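Local coordinates for redy-like protein (Hahella chejuensis, PDB 2JDJ) that probably takes part in the biosynthesis of the red pigment prodigiosin, as a RedY-like protein of the dimeric alpha-beta barrel clan, at residues Val26-Val37 with Asp70-Leu79. Sequence-based numbering, arbitrary orientation.
Sequences VDYATCPDLPSV and DMETSTFAGL. With IPA (isopropyl alcohol), chain F.
With OG of S36 set between its backbone N and carbonyl carbon (chi1 67°) and CG of D70 anti to its own, the carboxylate of D70, from the end of helix 64-71, meets the hydroxyl of S36 in the type I turn L34-V37. One oxygen takes both bonds: S36 OG donates to D70 OD2 in a very short 2.5 Å bond, and S36 N reaches the syn lone pair of D70 OD2 at 2.7 Å, fairly straight at 157°. D70 OD1 lies 3.2 Å from P35 CD. A lysine in place of D70 would probably leave the amide and hydroxyl of S36 facing a positive charge without their shared acceptor. The rest of the interface is mostly methyl packing. L34 extends CD1 toward L79 CD1, tip to tip at 4.2 Å, and to the edge of the F76 ring, while its CD2 slides past T75. The methyls T30 CG2 and T75 CG2 press together at 3.3 Å. D27, C31, L34 and L79 line a site taken by an isopropanol, probably from the crystallisation liquor, whose O2 donates to D27 OD1 (2.6 Å). Nearly antiparallel at 167°, helix segments 26-30 and 74-79 flank this site on the helical layer over the sheet, the ferredoxin-like arrangement of dimeric alpha-beta barrel proteins.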
# COMPACT_ATOMS: atom_id res chain seq x y z
N VAL A 26 16.90 -2.96 -10.45
CA VAL A 26 16.93 -4.41 -10.45
C VAL A 26 15.56 -4.95 -10.04
O VAL A 26 14.95 -5.76 -10.77
CB VAL A 26 18.05 -4.97 -9.55
CG1 VAL A 26 18.15 -6.48 -9.71
CG2 VAL A 26 19.40 -4.34 -9.91
N ASP A 27 15.07 -4.50 -8.89
CA ASP A 27 13.80 -5.01 -8.38
C ASP A 27 12.65 -4.64 -9.33
O ASP A 27 11.94 -5.52 -9.81
CB ASP A 27 13.57 -4.51 -6.95
CG ASP A 27 12.57 -5.36 -6.16
OD1 ASP A 27 12.17 -6.48 -6.58
OD2 ASP A 27 12.19 -4.88 -5.08
N TYR A 28 12.50 -3.35 -9.64
CA TYR A 28 11.46 -2.90 -10.57
C TYR A 28 11.67 -3.53 -11.94
O TYR A 28 10.71 -3.90 -12.59
CB TYR A 28 11.46 -1.38 -10.79
CG TYR A 28 11.00 -0.50 -9.64
CD1 TYR A 28 10.32 -1.02 -8.53
CD2 TYR A 28 11.22 0.87 -9.69
CE1 TYR A 28 9.89 -0.19 -7.49
CE2 TYR A 28 10.81 1.70 -8.66
CZ TYR A 28 10.14 1.17 -7.56
OH TYR A 28 9.72 2.00 -6.55
N ALA A 29 12.93 -3.64 -12.36
CA ALA A 29 13.26 -4.10 -13.70
C ALA A 29 12.92 -5.58 -13.91
O ALA A 29 12.83 -6.03 -15.05
CB ALA A 29 14.74 -3.83 -14.01
N THR A 30 12.74 -6.32 -12.81
CA THR A 30 12.49 -7.77 -12.87
C THR A 30 10.99 -8.09 -12.87
O THR A 30 10.59 -9.22 -13.17
CB THR A 30 13.19 -8.50 -11.71
OG1 THR A 30 14.57 -8.15 -11.69
CG2 THR A 30 13.08 -10.01 -11.84
N CYS A 31 10.18 -7.10 -12.52
CA CYS A 31 8.73 -7.28 -12.44
C CYS A 31 8.01 -7.74 -13.72
O CYS A 31 6.99 -8.44 -13.63
CB CYS A 31 8.07 -6.02 -11.86
SG CYS A 31 8.28 -5.87 -10.05
N PRO A 32 8.51 -7.33 -14.92
CA PRO A 32 7.95 -7.91 -16.15
C PRO A 32 8.06 -9.44 -16.22
O PRO A 32 7.29 -10.05 -16.94
CB PRO A 32 8.80 -7.26 -17.25
CG PRO A 32 9.30 -6.00 -16.67
CD PRO A 32 9.54 -6.32 -15.23
N ASP A 33 9.01 -10.04 -15.49
CA ASP A 33 9.23 -11.49 -15.51
C ASP A 33 8.41 -12.23 -14.45
O ASP A 33 8.49 -13.45 -14.33
CB ASP A 33 10.71 -11.84 -15.29
CG ASP A 33 11.59 -11.43 -16.46
OD1 ASP A 33 11.05 -11.11 -17.55
OD2 ASP A 33 12.84 -11.44 -16.29
N LEU A 34 7.63 -11.49 -13.67
CA LEU A 34 6.76 -12.08 -12.65
C LEU A 34 5.32 -11.83 -13.08
O LEU A 34 4.77 -10.76 -12.83
CB LEU A 34 7.05 -11.48 -11.28
CG LEU A 34 8.49 -11.54 -10.76
CD1 LEU A 34 8.66 -10.68 -9.50
CD2 LEU A 34 8.96 -12.98 -10.51
N PRO A 35 4.71 -12.82 -13.76
CA PRO A 35 3.40 -12.62 -14.38
C PRO A 35 2.28 -12.19 -13.42
O PRO A 35 1.37 -11.50 -13.84
CB PRO A 35 3.08 -13.99 -15.00
CG PRO A 35 4.38 -14.70 -15.09
CD PRO A 35 5.25 -14.17 -14.00
N SER A 36 2.34 -12.60 -12.15
CA SER A 36 1.31 -12.22 -11.16
C SER A 36 1.35 -10.78 -10.68
O SER A 36 0.37 -10.28 -10.11
CB SER A 36 1.38 -13.12 -9.94
OG SER A 36 2.58 -12.89 -9.23
N VAL A 37 2.47 -10.10 -10.91
CA VAL A 37 2.62 -8.71 -10.43
C VAL A 37 1.99 -7.72 -11.40
O VAL A 37 2.43 -7.57 -12.55
CB VAL A 37 4.10 -8.34 -10.17
CG1 VAL A 37 4.21 -6.93 -9.59
CG2 VAL A 37 4.74 -9.35 -9.22
N ASP A 70 5.01 -17.52 -8.62
CA ASP A 70 6.09 -16.62 -9.02
C ASP A 70 7.22 -16.60 -8.01
O ASP A 70 8.37 -16.42 -8.39
CB ASP A 70 5.59 -15.19 -9.23
CG ASP A 70 4.83 -15.02 -10.54
OD1 ASP A 70 4.86 -15.95 -11.37
OD2 ASP A 70 4.20 -13.96 -10.73
N MSE A 71 6.89 -16.78 -6.73
CA MSE A 71 7.90 -16.82 -5.67
C MSE A 71 8.80 -18.05 -5.73
O MSE A 71 9.93 -18.02 -5.25
CB MSE A 71 7.24 -16.75 -4.29
CG MSE A 71 6.76 -15.36 -3.87
SE MSE A 71 5.99 -15.45 -2.08
CE MSE A 71 7.65 -15.69 -1.05
N GLU A 72 8.28 -19.12 -6.32
CA GLU A 72 9.03 -20.37 -6.43
C GLU A 72 9.95 -20.40 -7.66
O GLU A 72 10.71 -21.35 -7.84
CB GLU A 72 8.08 -21.58 -6.45
CG GLU A 72 7.06 -21.62 -5.31
CD GLU A 72 7.63 -22.08 -3.97
OE1 GLU A 72 6.82 -22.45 -3.08
OE2 GLU A 72 8.88 -22.09 -3.80
N THR A 73 9.87 -19.36 -8.49
CA THR A 73 10.74 -19.25 -9.66
C THR A 73 12.15 -18.84 -9.22
O THR A 73 12.34 -18.29 -8.13
CB THR A 73 10.22 -18.22 -10.68
OG1 THR A 73 10.21 -16.91 -10.10
CG2 THR A 73 8.82 -18.59 -11.18
N SER A 74 13.14 -19.09 -10.07
CA SER A 74 14.51 -18.66 -9.79
C SER A 74 14.68 -17.15 -10.05
O SER A 74 15.65 -16.54 -9.60
CB SER A 74 15.50 -19.44 -10.65
OG SER A 74 15.28 -19.18 -12.03
N THR A 75 13.74 -16.57 -10.80
CA THR A 75 13.67 -15.13 -10.98
C THR A 75 13.50 -14.46 -9.60
O THR A 75 14.24 -13.53 -9.26
CB THR A 75 12.48 -14.75 -11.89
OG1 THR A 75 12.57 -15.44 -13.14
CG2 THR A 75 12.43 -13.23 -12.13
N PHE A 76 12.54 -14.96 -8.83
CA PHE A 76 12.28 -14.44 -7.49
C PHE A 76 13.42 -14.74 -6.53
O PHE A 76 13.81 -13.88 -5.74
CB PHE A 76 10.95 -14.98 -6.95
CG PHE A 76 10.45 -14.25 -5.73
CD1 PHE A 76 9.76 -13.04 -5.86
CD2 PHE A 76 10.65 -14.76 -4.46
CE1 PHE A 76 9.31 -12.36 -4.76
CE2 PHE A 76 10.19 -14.09 -3.35
CZ PHE A 76 9.52 -12.89 -3.49
N ALA A 77 13.98 -15.94 -6.59
CA ALA A 77 15.06 -16.33 -5.69
C ALA A 77 16.24 -15.39 -5.80
O ALA A 77 16.95 -15.13 -4.81
CB ALA A 77 15.49 -17.78 -5.95
N GLY A 78 16.46 -14.87 -7.01
CA GLY A 78 17.54 -13.92 -7.26
C GLY A 78 17.29 -12.56 -6.62
O GLY A 78 18.22 -11.90 -6.15
N LEU A 79 16.04 -12.14 -6.61
CA LEU A 79 15.64 -10.93 -5.89
C LEU A 79 15.82 -11.08 -4.38
O LEU A 79 16.49 -10.25 -3.75
CB LEU A 79 14.19 -10.56 -6.24
CG LEU A 79 13.87 -10.18 -7.68
CD1 LEU A 79 12.37 -9.92 -7.80
CD2 LEU A 79 14.69 -8.96 -8.14
C1 IPA F . 8.53 -7.87 -7.24
C2 IPA F . 9.01 -8.42 -5.91
C3 IPA F . 7.90 -8.30 -4.87
O2 IPA F . 10.13 -7.68 -5.49